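Dihydrodipicolinate synthase (Rhodopseudomonas palustris, PDB 3DZ1) probably acts as a 4-hydroxy-tetrahydrodipicolinate synthase, the lyase of lysine biosynthesis that uses pyruvate. Local coordinates at residues A[140-145]-A[198-203]; A[170-173]-A[177-180]. All coordinates share one frame; numbering follows the deposited sequence.

Contact 1 of 2, residues A[140-145]-A[198-203]; sequences QDYPLT and CGNGGL
Tyr142 and Asn200 meet through ring carbon CE1 and the amide oxygen OD1. Tyr142 CE1 lies 3.7 Å from Asn200 OD1, and the oxygen approaches the ring obliquely. The ring and amide planes are 61° apart, so the two groups do not stack. Leu144 adds a methyl group to the same oxygen, with its CD2 4.0 Å from Asn200 OD1. No hydrogen bond joins the two segments; the contact is light van der Waals packing that buries 94 Å². Asn200 CG stands anti to the backbone N (chi1 -171°), and this extends the amide across toward the tyrosine. Within its own segment, Thr145 CB lies over one face of the Tyr142 ring, offset toward the rim. Tyr142 is the N-cap residue of helix 143-146, and its O accepts a bond from Thr145 N at 3.3 Å. Asn200 N is probably hydrogen-bonded to the carboxylate oxygen Glu171 OE2, and Leu203 N bonds to Asn200 O at 3.2 Å. Leu144 also packs on Trp173 of the second subunit. The contact joins the turn and short helix 143-146 after strand 137-141 to the loop between strand 195-198 and helix 205-211, with strand 165-170 between the two strands.

Contact 2 of 2, residues A[170-173]-A[177-180]; sequences HEDW and EKIT
His170 presents a face to Ile179 and an edge to Lys178. Ile179 CG1 makes a CH-pi contact, 3.7 Å from the centroid of the His170 ring and 14° off its normal. The opposite face is topped by the backbone N of Asp172. The aliphatic chain of Lys178 runs past the ring, with its CD in the ring plane, 3.9 Å from His170 CE1. This chain is extended up to CD and bends at chi3 (-77°), which carries the amine on to Asp172. There Lys178 NZ forms a salt bridge of 2.8 Å with Asp172 OD2. The amine comes from above the carboxylate, 42° out of its plane. The second oxygen of the same carboxylate, Asp172 OD1, takes a weak bond from Trp173 N. Lys178 NZ also bonds to Met150 O and pairs with Asp141, so three oxygens hold this charge. A methionine in place of Lys178 would probably leave Asp172 and Asp141 without their shared positive partner and Met150 O without its donor. The contact ties the loop after strand 165-170 to the first turn of helix 176-188, within one beta-alpha unit of the TIM barrel. Helix 205-211 and strand 195-198 pack against His170 and Ile179; helix 152-161 touches Lys178.

In the fold
Both contacts belong to the C-terminal rim of the eight-stranded TIM barrel, and their centres are 9 Å apart. Contact 1 is partly buried and links the turn and short helix after strand 137-141 to the loop after strand 195-198. Contact 2 is more deeply buried but farther from the chain centre, and joins the end of the intervening strand 165-170 to its following helix. Contact 1 is small and uncharged across its segments; contact 2 combines ring packing with a salt bridge. The loop of contact 2 bonds on to both segments of contact 1. The second subunit touches both. The side chains of Tyr142 and His170 lie about 10 Å and 9 Å from that of Met217, the predicted pyruvate-binding residue.

Contact 1 of 2, residues A[140-145]-A[198-203]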
loop_
_atom_site.group_PDB
_atom_site.type_symbol
_atom_site.label_atom_id
_atom_site.label_comp_id
_atom_site.label_asym_id
_atom_site.label_seq_id
_atom_site.Cartn_x
_atom_site.Cartn_y
_atom_site.Cartn_z
ATOM N N GLN A 140 -0.773 -20.425 -0.127
ATOM C CA GLN A 140 -1.824 -19.582 0.438
ATOM C C GLN A 140 -2.049 -18.335 -0.416
ATOM O O GLN A 140 -1.137 -17.533 -0.618
ATOM C CB GLN A 140 -1.490 -19.167 1.875
ATOM C CG GLN A 140 -2.475 -18.153 2.442
ATOM C CD GLN A 140 -2.253 -17.869 3.912
ATOM O OE1 GLN A 140 -1.119 -17.840 4.385
ATOM N NE2 GLN A 140 -3.339 -17.641 4.641
ATOM N N ASP A 141 -3.276 -18.190 -0.908
ATOM C CA ASP A 141 -3.685 -17.073 -1.759
ATOM C C ASP A 141 -4.746 -16.274 -0.997
ATOM O O ASP A 141 -5.933 -16.592 -1.046
ATOM C CB ASP A 141 -4.260 -17.632 -3.065
ATOM C CG ASP A 141 -4.754 -16.552 -4.005
ATOM O OD1 ASP A 141 -4.404 -15.365 -3.812
ATOM O OD2 ASP A 141 -5.488 -16.900 -4.952
ATOM N N TYR A 142 -4.307 -15.228 -0.305
ATOM C CA TYR A 142 -5.197 -14.415 0.522
ATOM C C TYR A 142 -4.868 -12.930 0.369
ATOM O O TYR A 142 -4.315 -12.307 1.277
ATOM C CB TYR A 142 -5.014 -14.864 1.975
ATOM C CG TYR A 142 -6.015 -14.359 2.987
ATOM C CD1 TYR A 142 -7.252 -13.843 2.599
ATOM C CD2 TYR A 142 -5.746 -14.467 4.351
ATOM C CE1 TYR A 142 -8.195 -13.450 3.551
ATOM C CE2 TYR A 142 -6.680 -14.082 5.305
ATOM C CZ TYR A 142 -7.900 -13.576 4.902
ATOM O OH TYR A 142 -8.820 -13.207 5.855
ATOM N N PRO A 143 -5.222 -12.341 -0.783
ATOM C CA PRO A 143 -4.979 -10.930 -1.098
ATOM C C PRO A 143 -5.466 -9.947 -0.035
ATOM O O PRO A 143 -4.791 -8.964 0.268
ATOM C CB PRO A 143 -5.727 -10.739 -2.417
ATOM C CG PRO A 143 -5.659 -12.087 -3.051
ATOM C CD PRO A 143 -5.929 -13.010 -1.891
ATOM N N LEU A 144 -6.645 -10.209 0.517
ATOM C CA LEU A 144 -7.221 -9.324 1.522
ATOM C C LEU A 144 -6.244 -8.921 2.625
ATOM O O LEU A 144 -6.199 -7.762 3.025
ATOM C CB LEU A 144 -8.451 -9.974 2.164
ATOM C CG LEU A 144 -9.136 -9.079 3.199
ATOM C CD1 LEU A 144 -9.759 -7.894 2.487
ATOM C CD2 LEU A 144 -10.195 -9.859 3.964
ATOM N N THR A 145 -5.460 -9.873 3.116
ATOM C CA THR A 145 -4.525 -9.581 4.193
ATOM C C THR A 145 -3.063 -9.545 3.768
ATOM O O THR A 145 -2.237 -8.893 4.415
ATOM C CB THR A 145 -4.657 -10.619 5.328
ATOM O OG1 THR A 145 -4.244 -11.902 4.846
ATOM C CG2 THR A 145 -6.102 -10.707 5.807
ATOM N N CYS A 198 -10.909 -23.985 0.740
ATOM C CA CYS A 198 -11.216 -22.570 0.830
ATOM C C CYS A 198 -11.182 -21.932 2.200
ATOM O O CYS A 198 -11.467 -22.569 3.219
ATOM C CB CYS A 198 -12.566 -22.320 0.167
ATOM S SG CYS A 198 -12.572 -22.905 -1.545
ATOM N N GLY A 199 -10.833 -20.648 2.198
ATOM C CA GLY A 199 -10.747 -19.892 3.429
ATOM C C GLY A 199 -11.545 -18.604 3.414
ATOM O O GLY A 199 -12.741 -18.602 3.121
ATOM N N ASN A 200 -10.868 -17.501 3.716
ATOM C CA ASN A 200 -11.505 -16.188 3.799
ATOM C C ASN A 200 -12.704 -16.265 4.737
ATOM O O ASN A 200 -13.797 -15.801 4.408
ATOM C CB ASN A 200 -11.945 -15.682 2.418
ATOM C CG ASN A 200 -12.409 -14.231 2.457
ATOM O OD1 ASN A 200 -11.908 -13.441 3.250
ATOM N ND2 ASN A 200 -13.353 -13.875 1.595
ATOM N N GLY A 201 -12.479 -16.867 5.904
ATOM C CA GLY A 201 -13.514 -16.999 6.915
ATOM C C GLY A 201 -14.719 -17.845 6.551
ATOM O O GLY A 201 -15.683 -17.894 7.311
ATOM N N GLY A 202 -14.669 -18.502 5.396
ATOM C CA GLY A 202 -15.779 -19.329 4.958
ATOM C C GLY A 202 -16.930 -18.500 4.415
ATOM O O GLY A 202 -18.043 -18.998 4.247
ATOM N N LEU A 203 -16.656 -17.231 4.127
ATOM C CA LEU A 203 -17.674 -16.313 3.636
ATOM C C LEU A 203 -18.381 -16.789 2.367
ATOM O O LEU A 203 -19.554 -16.486 2.166
ATOM C CB LEU A 203 -17.051 -14.931 3.409
ATOM C CG LEU A 203 -17.980 -13.716 3.347
ATOM C CD1 LEU A 203 -18.647 -13.509 4.697
ATOM C CD2 LEU A 203 -17.167 -12.481 2.970
#

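Contact 2 of 2, residues A[170-173]-A[177-180]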
loop_
_atom_site.group_PDB
_atom_site.type_symbol
_atom_site.label_atom_id
_atom_site.label_comp_id
_atom_site.label_asym_id
_atom_site.label_seq_id
_atom_site.Cartn_x
_atom_site.Cartn_y
_atom_site.Cartn_z
ATOM N N HIS A 170 -7.416 -21.537 -1.028
ATOM C CA HIS A 170 -8.132 -20.501 -1.760
ATOM C C HIS A 170 -8.846 -19.483 -0.878
ATOM O O HIS A 170 -9.848 -19.797 -0.232
ATOM C CB HIS A 170 -9.135 -21.177 -2.701
ATOM C CG HIS A 170 -10.001 -20.223 -3.463
ATOM N ND1 HIS A 170 -9.579 -19.580 -4.607
ATOM C CD2 HIS A 170 -11.269 -19.803 -3.242
ATOM C CE1 HIS A 170 -10.549 -18.804 -5.058
ATOM N NE2 HIS A 170 -11.584 -18.922 -4.248
ATOM N N GLU A 171 -8.335 -18.256 -0.864
ATOM C CA GLU A 171 -8.935 -17.200 -0.061
ATOM C C GLU A 171 -9.158 -15.909 -0.855
ATOM O O GLU A 171 -9.414 -14.850 -0.275
ATOM C CB GLU A 171 -8.059 -16.919 1.170
ATOM C CG GLU A 171 -7.846 -18.149 2.041
ATOM C CD GLU A 171 -7.365 -17.805 3.439
ATOM O OE1 GLU A 171 -6.136 -17.767 3.671
ATOM O OE2 GLU A 171 -8.233 -17.563 4.303
ATOM N N ASP A 172 -9.062 -15.992 -2.180
ATOM C CA ASP A 172 -9.269 -14.807 -3.008
ATOM C C ASP A 172 -10.711 -14.334 -2.840
ATOM O O ASP A 172 -11.624 -15.140 -2.618
ATOM C CB ASP A 172 -8.985 -15.100 -4.482
ATOM C CG ASP A 172 -8.716 -13.837 -5.277
ATOM O OD1 ASP A 172 -8.809 -12.738 -4.689
ATOM O OD2 ASP A 172 -8.411 -13.936 -6.484
ATOM N N TRP A 173 -10.912 -13.029 -2.965
ATOM C CA TRP A 173 -12.227 -12.433 -2.773
ATOM C C TRP A 173 -12.342 -11.163 -3.616
ATOM O O TRP A 173 -11.733 -10.140 -3.292
ATOM C CB TRP A 173 -12.388 -12.106 -1.280
ATOM C CG TRP A 173 -13.620 -11.339 -0.904
ATOM C CD1 TRP A 173 -14.898 -11.809 -0.848
ATOM C CD2 TRP A 173 -13.679 -9.965 -0.506
ATOM N NE1 TRP A 173 -15.751 -10.813 -0.434
ATOM C CE2 TRP A 173 -15.028 -9.670 -0.218
ATOM C CE3 TRP A 173 -12.721 -8.951 -0.365
ATOM C CZ2 TRP A 173 -15.446 -8.401 0.203
ATOM C CZ3 TRP A 173 -13.135 -7.686 0.054
ATOM C CH2 TRP A 173 -14.486 -7.426 0.332
ATOM N N GLU A 177 -14.756 -17.373 -9.551
ATOM C CA GLU A 177 -14.338 -17.666 -10.919
ATOM C C GLU A 177 -12.943 -18.297 -10.980
ATOM O O GLU A 177 -12.647 -19.069 -11.887
ATOM C CB GLU A 177 -14.368 -16.398 -11.779
ATOM C CG GLU A 177 -15.748 -15.751 -11.933
ATOM C CD GLU A 177 -16.822 -16.699 -12.463
ATOM O OE1 GLU A 177 -16.490 -17.649 -13.206
ATOM O OE2 GLU A 177 -18.012 -16.480 -12.145
ATOM N N LYS A 178 -12.088 -17.966 -10.017
ATOM C CA LYS A 178 -10.741 -18.526 -9.983
ATOM C C LYS A 178 -10.803 -20.045 -9.830
ATOM O O LYS A 178 -10.031 -20.772 -10.449
ATOM C CB LYS A 178 -9.933 -17.909 -8.832
ATOM C CG LYS A 178 -8.597 -18.590 -8.565
ATOM C CD LYS A 178 -7.763 -17.812 -7.551
ATOM C CE LYS A 178 -7.124 -16.581 -8.183
ATOM N NZ LYS A 178 -6.367 -15.765 -7.190
ATOM N N ILE A 179 -11.724 -20.528 -9.006
ATOM C CA ILE A 179 -11.850 -21.962 -8.811
ATOM C C ILE A 179 -12.236 -22.603 -10.137
ATOM O O ILE A 179 -11.612 -23.565 -10.574
ATOM C CB ILE A 179 -12.911 -22.293 -7.747
ATOM C CG1 ILE A 179 -12.494 -21.687 -6.404
ATOM C CG2 ILE A 179 -13.072 -23.809 -7.621
ATOM C CD1 ILE A 179 -13.480 -21.941 -5.284
ATOM N N THR A 180 -13.262 -22.055 -10.780
ATOM C CA THR A 180 -13.721 -22.572 -12.062
ATOM C C THR A 180 -12.593 -22.592 -13.091
ATOM O O THR A 180 -12.413 -23.583 -13.799
ATOM C CB THR A 180 -14.892 -21.727 -12.603
ATOM O OG1 THR A 180 -16.007 -21.847 -11.707
ATOM C CG2 THR A 180 -15.304 -22.190 -13.994
#